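Local coordinates for aminotransferase, class III (Deinococcus radiodurans, PDB 3I4J) that transfers amino groups with the help of pyridoxal phosphate, as a class-III aminotransferase, at the interface of chains A and B. Sequence-based numbering; all coordinates share one arbitrary frame. Chains: chain A/B, Aminotransferase, class III.

Contact 1: the interface of chains A and B. Residues chain A 45-47, 54, 266-267; chain B 58, 62.
CG of A:Tyr267 lies anti to the carbonyl carbon, beside the backbone N (chi1 -74°), and a chi2 of -84° sets the CD1/CE1 side of its ring against B:Pro62 and B:Ala58. This is part of the two-fold interface of a class-III aminotransferase, a family of pyridoxal-phosphate enzymes that commonly work as dimers. The phenol and the proline ring lie side by side and point the same way. CE1 of A:Tyr267 is 3.4 Å from CB of B:Pro62. CG of the same proline reaches the outer end of the phenol, 3.7 Å from OH of A:Tyr267. B:Ala58 meets the ring differently: its CB lies in the ring plane, 4.0 Å from CD1 of A:Tyr267. The hydroxyl is tied within chain A, since N of A:Arg47 donates to OH of A:Tyr267 at 2.9 Å. That bond would limit how far the phenol can swing away from the proline. A:Met54 reaches B:Ala58 from another direction. Its chain bends at chi3 (-48°) and brings the terminal methyl CE to 3.3 Å from CB of B:Ala58, a tight carbon contact. Both residues belong to copies of helix 48-60, one from each subunit. A:His45 crosses B:Pro62 at about a right angle, with its CD2 4.2 Å from CG of the proline.

Contact 2: the interface of chains A and B. Residues chain A 78-79, 82, 88-92; chain B 3.
B:Asn3, the first modelled residue of its chain, is gripped by hydrogen bonds from both its side chain and its backbone. It fits between helix 72-84 and the start of strand 91-95 of chain A, in what is probably the dimer interface of this aminotransferase. The side-chain amide comes first. ND2 of B:Asn3 donates to the backbone oxygen O of A:Phe90 at 2.9 Å. That acceptor lies in the plane of the amide, and the bond is nearly straight (170° at H). ND2 also donates to O of A:Pro88 at 2.8 Å, but this bond is more bent, and the donor stands above the carbonyl plane of the proline. The two bonds should fix the rotation of the amide. CG of B:Asn3 lies anti to its carbonyl carbon (chi1 -75°), which points ND2 at the oxygens of A:Pro88 and A:Phe90. The backbone adds a link: N of A:Phe92 donates to O of B:Asn3 at 2.7 Å. Van der Waals packing comes from the helix. CB of A:Ala78 lies 3.8 Å from CB of B:Asn3. The amide lies against the backbone of A:Gly79, with CA 3.6 Å from the amide oxygen OD1 of B:Asn3.

Contact 3: the interface of chains A and B. Residues chain A 93, 108, 280, 283-284, 290; chain B 5-6.
This is a largely apolar, aromatic interface in which B:Phe5, near the N-terminus of one subunit, plugs into a hydrophobic pocket of the other. Such an exchanged N-terminal segment would help hold the aminotransferase dimer together. The ring of A:Tyr280 meets that of B:Phe5 edge to face, with the planes 77° apart and the centroids 4.7 Å apart. CD1 of A:Tyr280 sits over the centre of the phenylalanine face. With CG opposite its backbone N (chi1 -167°), B:Phe5 runs its ring deep into chain A. At the far end, CE1 of B:Phe5 is 3.7 Å from the methyl CD2 of A:Leu108, while CZ packs 4.0 Å from CG1 of A:Val283. A:Phe290 crosses B:Phe5 at about a right angle, and CZ of B:Phe5 lies over one face of the A:Phe290 ring, offset toward the rim. CD2 of A:Phe290 is 3.8 Å from CE2 of B:Phe5. A:Trp93 lies at the pocket mouth. The backbone O of B:Phe5 lies in the plane of the indole at its edge, 3.3 Å from CE3 of A:Trp93. A:Phe290 in turn backs the indole, with CE2 over its centre. Outside the pocket, OH of A:Tyr280 lies 3.3 Å from CD2 of B:Tyr6. In the fold of chain A, the walls come from strand 91-95, helix 98-115, helix 277-285 and the loop that carries A:Phe290.

Contact 4: the interface of chains A and B. Residues chain A 3-5; chain B 74-75, 78, 91-92.
The segment around A:Val4 runs parallel to strand 91-95 of chain B as a beta bridge with B:Phe92, whose N binds O of A:Asn3 while its O accepts from N of A:Phe5 at 2.8 Å. This short parallel pairing joins the N-terminal segment of one subunit to a strand of the other in this class-III aminotransferase. The side chain of B:Arg91 adds a bond to the same segment. Its chain bends at chi2 (-80°), and NH1 donates to the backbone oxygen O of A:Val4 at 2.9 Å. The oxygen lies in the guanidinium plane, though the donor is tilted 27° from the carbonyl plane. On the same arginine, CB packs 3.9 Å from CD1 of A:Phe5. The guanidinium and the phenyl ring stand nearly perpendicular. A:Val4 turns its methyls toward helix 72-84 of chain B. The A:Val4 side chain crosses that of B:Glu75 at about a right angle, with CG2 3.5 Å from the carboxylate carbon CD. The same CG2 is 3.8 Å from CB of B:Ala78. CG1 meets CD2 of B:Leu74 at 4.1 Å. A water joins the first modelled residue of chain A to the helix. It lies 2.7 Å from N of A:Asn3, and it also contacts the backbone O and the carboxylate OE1 of B:Glu75.

Contact 1: the interface of chains A and B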
loop_
_atom_site.group_PDB
_atom_site.type_symbol
_atom_site.label_atom_id
_atom_site.label_comp_id
_atom_site.label_asym_id
_atom_site.label_seq_id
_atom_site.Cartn_x
_atom_site.Cartn_y
_atom_site.Cartn_z
ATOM N N HIS A 45 -4.995 -6.585 20.217
ATOM C CA HIS A 45 -6.144 -6.745 19.341
ATOM C C HIS A 45 -7.491 -6.419 19.972
ATOM O O HIS A 45 -7.676 -6.538 21.186
ATOM C CB HIS A 45 -6.195 -8.178 18.811
ATOM C CG HIS A 45 -4.936 -8.622 18.135
ATOM N ND1 HIS A 45 -3.944 -9.321 18.790
ATOM C CD2 HIS A 45 -4.505 -8.461 16.862
ATOM C CE1 HIS A 45 -2.958 -9.573 17.947
ATOM N NE2 HIS A 45 -3.274 -9.061 16.771
ATOM N N GLY A 46 -8.427 -6.017 19.117
ATOM C CA GLY A 46 -9.778 -5.704 19.545
ATOM C C GLY A 46 -10.023 -4.384 20.248
ATOM O O GLY A 46 -10.922 -4.300 21.087
ATOM N N ARG A 47 -9.246 -3.353 19.924
ATOM C CA ARG A 47 -9.432 -2.052 20.562
ATOM C C ARG A 47 -10.647 -1.371 19.928
ATOM O O ARG A 47 -10.548 -0.758 18.861
ATOM C CB ARG A 47 -8.199 -1.152 20.374
ATOM C CG ARG A 47 -6.829 -1.803 20.609
ATOM C CD ARG A 47 -6.487 -2.124 22.065
ATOM N NE ARG A 47 -6.573 -0.972 22.953
ATOM C CZ ARG A 47 -5.733 -0.719 23.956
ATOM N NH1 ARG A 47 -4.712 -1.525 24.211
ATOM N NH2 ARG A 47 -5.935 0.335 24.734
ATOM N N MET A 54 -12.204 5.258 13.734
ATOM C CA MET A 54 -12.185 5.018 12.290
ATOM C C MET A 54 -13.598 5.214 11.731
ATOM O O MET A 54 -13.787 5.824 10.676
ATOM C CB MET A 54 -11.689 3.594 11.981
ATOM C CG MET A 54 -10.222 3.317 12.384
ATOM S SD MET A 54 -9.594 1.617 12.017
ATOM C CE MET A 54 -10.872 0.627 12.651
ATOM N N GLY A 266 -1.764 -2.196 13.218
ATOM C CA GLY A 266 -2.624 -3.231 12.677
ATOM C C GLY A 266 -4.071 -2.853 12.451
ATOM O O GLY A 266 -4.854 -3.678 11.984
ATOM N N TYR A 267 -4.440 -1.615 12.772
ATOM C CA TYR A 267 -5.820 -1.182 12.582
ATOM C C TYR A 267 -6.092 -0.596 11.203
ATOM O O TYR A 267 -7.239 -0.546 10.771
ATOM C CB TYR A 267 -6.213 -0.202 13.692
ATOM C CG TYR A 267 -6.428 -0.941 14.988
ATOM C CD1 TYR A 267 -7.651 -1.554 15.270
ATOM C CD2 TYR A 267 -5.368 -1.156 15.866
ATOM C CE1 TYR A 267 -7.808 -2.375 16.391
ATOM C CE2 TYR A 267 -5.513 -1.976 16.986
ATOM C CZ TYR A 267 -6.731 -2.585 17.237
ATOM O OH TYR A 267 -6.856 -3.441 18.314
ATOM N N ALA B 58 -12.752 -3.962 13.690
ATOM C CA ALA B 58 -11.623 -3.539 14.518
ATOM C C ALA B 58 -11.775 -4.069 15.947
ATOM O O ALA B 58 -10.796 -4.463 16.592
ATOM C CB ALA B 58 -11.525 -2.022 14.532
ATOM N N PRO B 62 -8.939 -7.118 14.263
ATOM C CA PRO B 62 -8.346 -6.121 13.364
ATOM C C PRO B 62 -7.194 -6.535 12.470
ATOM O O PRO B 62 -7.066 -6.032 11.345
ATOM C CB PRO B 62 -7.909 -5.026 14.324
ATOM C CG PRO B 62 -7.481 -5.821 15.528
ATOM C CD PRO B 62 -8.612 -6.814 15.667
#

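Contact 2: the interface of chains A and B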
loop_
_atom_site.group_PDB
_atom_site.type_symbol
_atom_site.label_atom_id
_atom_site.label_comp_id
_atom_site.label_asym_id
_atom_site.label_seq_id
_atom_site.Cartn_x
_atom_site.Cartn_y
_atom_site.Cartn_z
ATOM N N ALA A 78 -0.266 14.764 11.940
ATOM C CA ALA A 78 1.117 15.092 11.616
ATOM C C ALA A 78 1.818 15.778 12.784
ATOM O O ALA A 78 2.947 15.423 13.142
ATOM C CB ALA A 78 1.169 15.975 10.391
ATOM N N GLY A 79 1.141 16.755 13.380
ATOM C CA GLY A 79 1.727 17.468 14.502
ATOM C C GLY A 79 1.868 16.593 15.736
ATOM O O GLY A 79 2.905 16.606 16.388
ATOM N N ALA A 82 4.707 13.942 15.173
ATOM C CA ALA A 82 5.995 14.616 15.192
ATOM C C ALA A 82 6.411 14.889 16.628
ATOM O O ALA A 82 7.546 14.629 17.005
ATOM C CB ALA A 82 5.912 15.918 14.414
ATOM N N PRO A 88 9.361 17.195 16.692
ATOM C CA PRO A 88 8.262 18.157 16.607
ATOM C C PRO A 88 8.127 19.087 15.407
ATOM O O PRO A 88 7.006 19.443 15.044
ATOM C CB PRO A 88 8.370 18.921 17.933
ATOM C CG PRO A 88 9.821 18.865 18.230
ATOM C CD PRO A 88 10.137 17.422 17.925
ATOM N N THR A 89 9.235 19.493 14.797
ATOM C CA THR A 89 9.150 20.395 13.651
ATOM C C THR A 89 9.229 19.679 12.301
ATOM O O THR A 89 9.113 20.320 11.251
ATOM C CB THR A 89 10.270 21.458 13.681
ATOM O OG1 THR A 89 11.535 20.832 13.443
ATOM C CG2 THR A 89 10.301 22.166 15.046
ATOM N N PHE A 90 9.419 18.363 12.326
ATOM C CA PHE A 90 9.535 17.588 11.086
ATOM C C PHE A 90 8.233 17.472 10.299
ATOM O O PHE A 90 7.139 17.587 10.849
ATOM C CB PHE A 90 10.084 16.188 11.387
ATOM C CG PHE A 90 11.572 16.154 11.616
ATOM C CD1 PHE A 90 12.192 17.099 12.432
ATOM C CD2 PHE A 90 12.352 15.161 11.042
ATOM C CE1 PHE A 90 13.572 17.050 12.672
ATOM C CE2 PHE A 90 13.730 15.099 11.274
ATOM C CZ PHE A 90 14.340 16.045 12.091
ATOM N N ARG A 91 8.374 17.232 8.997
ATOM C CA ARG A 91 7.233 17.123 8.092
ATOM C C ARG A 91 6.883 15.670 7.812
ATOM O O ARG A 91 7.739 14.886 7.408
ATOM C CB ARG A 91 7.553 17.845 6.786
ATOM C CG ARG A 91 7.720 19.353 6.942
ATOM C CD ARG A 91 6.385 20.070 6.817
ATOM N NE ARG A 91 6.534 21.515 6.976
ATOM C CZ ARG A 91 5.615 22.408 6.620
ATOM N NH1 ARG A 91 4.467 22.013 6.078
ATOM N NH2 ARG A 91 5.846 23.702 6.807
ATOM N N PHE A 92 5.609 15.341 8.009
ATOM C CA PHE A 92 5.102 13.985 7.836
ATOM C C PHE A 92 4.545 13.695 6.448
ATOM O O PHE A 92 3.632 14.377 5.971
ATOM C CB PHE A 92 4.020 13.711 8.889
ATOM C CG PHE A 92 3.459 12.311 8.845
ATOM C CD1 PHE A 92 4.300 11.208 8.963
ATOM C CD2 PHE A 92 2.090 12.103 8.690
ATOM C CE1 PHE A 92 3.786 9.908 8.924
ATOM C CE2 PHE A 92 1.560 10.808 8.650
ATOM C CZ PHE A 92 2.411 9.707 8.765
ATOM N N ASN B 3 2.592 20.516 10.023
ATOM C CA ASN B 3 3.639 19.452 9.988
ATOM C C ASN B 3 3.402 18.474 8.840
ATOM O O ASN B 3 3.991 17.397 8.819
ATOM C CB ASN B 3 3.670 18.660 11.306
ATOM C CG ASN B 3 4.309 19.436 12.445
ATOM O OD1 ASN B 3 3.654 20.232 13.117
ATOM N ND2 ASN B 3 5.601 19.212 12.658
#

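Contact 3: the interface of chains A and B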
loop_
_atom_site.group_PDB
_atom_site.type_symbol
_atom_site.label_atom_id
_atom_site.label_comp_id
_atom_site.label_asym_id
_atom_site.label_seq_id
_atom_site.Cartn_x
_atom_site.Cartn_y
_atom_site.Cartn_z
ATOM N N TRP A 93 5.107 12.666 5.821
ATOM C CA TRP A 93 4.711 12.198 4.495
ATOM C C TRP A 93 4.049 10.838 4.714
ATOM O O TRP A 93 4.725 9.839 4.970
ATOM C CB TRP A 93 5.953 12.057 3.615
ATOM C CG TRP A 93 5.711 11.399 2.291
ATOM C CD1 TRP A 93 6.091 10.142 1.919
ATOM C CD2 TRP A 93 5.062 11.975 1.156
ATOM N NE1 TRP A 93 5.722 9.899 0.618
ATOM C CE2 TRP A 93 5.088 11.008 0.124
ATOM C CE3 TRP A 93 4.458 13.215 0.907
ATOM C CZ2 TRP A 93 4.535 11.245 -1.140
ATOM C CZ3 TRP A 93 3.907 13.452 -0.350
ATOM C CH2 TRP A 93 3.951 12.469 -1.359
ATOM N N LEU A 108 13.449 10.866 -1.672
ATOM C CA LEU A 108 13.575 12.187 -1.074
ATOM C C LEU A 108 15.041 12.561 -0.858
ATOM O O LEU A 108 15.445 13.692 -1.125
ATOM C CB LEU A 108 12.830 12.233 0.259
ATOM C CG LEU A 108 12.887 13.517 1.087
ATOM C CD1 LEU A 108 12.410 14.708 0.264
ATOM C CD2 LEU A 108 12.018 13.336 2.320
ATOM N N TYR A 280 12.639 19.175 3.745
ATOM C CA TYR A 280 11.347 19.545 3.180
ATOM C C TYR A 280 11.410 20.861 2.406
ATOM O O TYR A 280 10.966 20.938 1.262
ATOM C CB TYR A 280 10.307 19.678 4.291
ATOM C CG TYR A 280 8.962 20.181 3.815
ATOM C CD1 TYR A 280 8.149 19.395 2.998
ATOM C CD2 TYR A 280 8.503 21.448 4.174
ATOM C CE1 TYR A 280 6.916 19.854 2.554
ATOM C CE2 TYR A 280 7.268 21.916 3.735
ATOM C CZ TYR A 280 6.480 21.111 2.925
ATOM O OH TYR A 280 5.255 21.561 2.493
ATOM N N VAL A 283 13.255 20.809 -1.086
ATOM C CA VAL A 283 12.484 20.308 -2.217
ATOM C C VAL A 283 11.374 21.294 -2.588
ATOM O O VAL A 283 11.159 21.581 -3.764
ATOM C CB VAL A 283 11.874 18.909 -1.915
ATOM C CG1 VAL A 283 11.186 18.919 -0.573
ATOM C CG2 VAL A 283 10.883 18.520 -3.007
ATOM N N MET A 284 10.684 21.827 -1.583
ATOM C CA MET A 284 9.603 22.779 -1.823
ATOM C C MET A 284 10.122 24.096 -2.395
ATOM O O MET A 284 9.454 24.730 -3.214
ATOM C CB MET A 284 8.841 23.061 -0.524
ATOM C CG MET A 284 8.040 21.885 0.019
ATOM S SD MET A 284 6.737 21.312 -1.102
ATOM C CE MET A 284 7.284 19.639 -1.428
ATOM N N PHE A 290 7.363 16.850 -5.089
ATOM C CA PHE A 290 7.995 15.625 -4.600
ATOM C C PHE A 290 7.543 14.349 -5.325
ATOM O O PHE A 290 8.212 13.893 -6.255
ATOM C CB PHE A 290 7.758 15.500 -3.089
ATOM C CG PHE A 290 8.360 14.264 -2.472
ATOM C CD1 PHE A 290 9.651 13.859 -2.802
ATOM C CD2 PHE A 290 7.637 13.514 -1.550
ATOM C CE1 PHE A 290 10.213 12.719 -2.223
ATOM C CE2 PHE A 290 8.189 12.374 -0.963
ATOM C CZ PHE A 290 9.479 11.976 -1.302
ATOM N N PHE B 5 3.774 17.053 5.082
ATOM C CA PHE B 5 4.704 17.113 3.963
ATOM C C PHE B 5 3.801 17.106 2.731
ATOM O O PHE B 5 3.348 16.048 2.289
ATOM C CB PHE B 5 5.623 15.884 3.980
ATOM C CG PHE B 5 6.819 15.990 3.066
ATOM C CD1 PHE B 5 8.089 15.668 3.536
ATOM C CD2 PHE B 5 6.674 16.377 1.733
ATOM C CE1 PHE B 5 9.201 15.726 2.697
ATOM C CE2 PHE B 5 7.779 16.436 0.884
ATOM C CZ PHE B 5 9.047 16.108 1.368
ATOM N N TYR B 6 3.501 18.291 2.206
ATOM C CA TYR B 6 2.634 18.402 1.039
ATOM C C TYR B 6 3.339 17.892 -0.218
ATOM O O TYR B 6 4.565 17.906 -0.295
ATOM C CB TYR B 6 2.194 19.858 0.854
ATOM C CG TYR B 6 1.405 20.410 2.029
ATOM C CD1 TYR B 6 0.138 19.916 2.338
ATOM C CD2 TYR B 6 1.927 21.429 2.829
ATOM C CE1 TYR B 6 -0.596 20.427 3.416
ATOM C CE2 TYR B 6 1.205 21.944 3.911
ATOM C CZ TYR B 6 -0.055 21.440 4.197
ATOM O OH TYR B 6 -0.779 21.960 5.246
#

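Contact 4: the interface of chains A and B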
loop_
_atom_site.group_PDB
_atom_site.type_symbol
_atom_site.label_atom_id
_atom_site.label_comp_id
_atom_site.label_asym_id
_atom_site.label_seq_id
_atom_site.Cartn_x
_atom_site.Cartn_y
_atom_site.Cartn_z
ATOM N N ASN A 3 -12.746 -19.138 -1.829
ATOM C CA ASN A 3 -12.254 -18.345 -3.000
ATOM C C ASN A 3 -11.019 -17.517 -2.669
ATOM O O ASN A 3 -10.662 -16.598 -3.412
ATOM C CB ASN A 3 -13.345 -17.406 -3.518
ATOM C CG ASN A 3 -14.464 -18.144 -4.224
ATOM O OD1 ASN A 3 -15.345 -18.717 -3.588
ATOM N ND2 ASN A 3 -14.430 -18.137 -5.551
ATOM N N VAL A 4 -10.367 -17.837 -1.559
ATOM C CA VAL A 4 -9.169 -17.098 -1.165
ATOM C C VAL A 4 -7.896 -17.615 -1.839
ATOM O O VAL A 4 -7.642 -18.825 -1.884
ATOM C CB VAL A 4 -8.968 -17.143 0.371
ATOM C CG1 VAL A 4 -7.686 -16.402 0.753
ATOM C CG2 VAL A 4 -10.177 -16.536 1.067
ATOM N N PHE A 5 -7.099 -16.693 -2.375
ATOM C CA PHE A 5 -5.837 -17.054 -3.015
ATOM C C PHE A 5 -4.818 -17.131 -1.882
ATOM O O PHE A 5 -4.252 -16.113 -1.482
ATOM C CB PHE A 5 -5.418 -15.974 -4.023
ATOM C CG PHE A 5 -4.295 -16.388 -4.946
ATOM C CD1 PHE A 5 -4.460 -16.314 -6.328
ATOM C CD2 PHE A 5 -3.068 -16.823 -4.443
ATOM C CE1 PHE A 5 -3.422 -16.664 -7.193
ATOM C CE2 PHE A 5 -2.024 -17.177 -5.301
ATOM C CZ PHE A 5 -2.205 -17.095 -6.683
ATOM N N LEU B 74 -12.227 -12.330 5.256
ATOM C CA LEU B 74 -11.572 -12.461 3.959
ATOM C C LEU B 74 -12.219 -13.624 3.210
ATOM O O LEU B 74 -12.501 -13.523 2.015
ATOM C CB LEU B 74 -10.069 -12.720 4.121
ATOM C CG LEU B 74 -9.256 -12.854 2.824
ATOM C CD1 LEU B 74 -9.463 -11.620 1.952
ATOM C CD2 LEU B 74 -7.776 -13.035 3.150
ATOM N N GLU B 75 -12.448 -14.729 3.917
ATOM C CA GLU B 75 -13.084 -15.901 3.313
ATOM C C GLU B 75 -14.451 -15.513 2.756
ATOM O O GLU B 75 -14.817 -15.903 1.644
ATOM C CB GLU B 75 -13.280 -17.010 4.353
ATOM C CG GLU B 75 -12.006 -17.628 4.904
ATOM C CD GLU B 75 -11.216 -18.377 3.853
ATOM O OE1 GLU B 75 -11.831 -18.875 2.880
ATOM O OE2 GLU B 75 -9.982 -18.483 4.008
ATOM N N ALA B 78 -13.986 -12.803 -0.272
ATOM C CA ALA B 78 -13.452 -13.407 -1.491
ATOM C C ALA B 78 -14.569 -14.050 -2.307
ATOM O O ALA B 78 -14.655 -13.851 -3.517
ATOM C CB ALA B 78 -12.387 -14.448 -1.149
ATOM N N ARG B 91 -9.889 -17.092 -7.637
ATOM C CA ARG B 91 -9.215 -16.920 -6.352
ATOM C C ARG B 91 -8.763 -15.480 -6.154
ATOM O O ARG B 91 -8.097 -14.911 -7.013
ATOM C CB ARG B 91 -8.009 -17.848 -6.280
ATOM C CG ARG B 91 -8.375 -19.324 -6.273
ATOM C CD ARG B 91 -8.821 -19.778 -4.886
ATOM N NE ARG B 91 -9.126 -21.203 -4.859
ATOM C CZ ARG B 91 -9.081 -21.959 -3.765
ATOM N NH1 ARG B 91 -8.737 -21.428 -2.595
ATOM N NH2 ARG B 91 -9.385 -23.245 -3.840
ATOM N N PHE B 92 -9.112 -14.922 -4.998
ATOM C CA PHE B 92 -8.808 -13.540 -4.652
ATOM C C PHE B 92 -7.521 -13.357 -3.850
ATOM O O PHE B 92 -7.372 -13.887 -2.749
ATOM C CB PHE B 92 -9.989 -12.947 -3.872
ATOM C CG PHE B 92 -9.803 -11.505 -3.472
ATOM C CD1 PHE B 92 -9.535 -10.529 -4.433
ATOM C CD2 PHE B 92 -9.905 -11.123 -2.137
ATOM C CE1 PHE B 92 -9.373 -9.194 -4.065
ATOM C CE2 PHE B 92 -9.745 -9.790 -1.763
ATOM C CZ PHE B 92 -9.477 -8.825 -2.729
HETATM O O HOH W 1 -13.627 -17.988 0.497
#

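Contacts 2 and 3 are neighbours, with C-alpha centres about 12 Å apart. They hold nearby residues of the chain B N-terminal segment against chain A, and both use strand 91-95. Contact 4 holds the chain A N-terminus on chain B, about 39 Å from contact 2. It is the two-fold counterpart of that region and uses the same helix 72-84 and strand 91-95. Contact 1 lies about 21 Å from contact 4 and 25 Å from contact 2, and brings in helix 48-60. The subunits thus exchange N-terminal arms at two separated places, with further packing elsewhere in the interface.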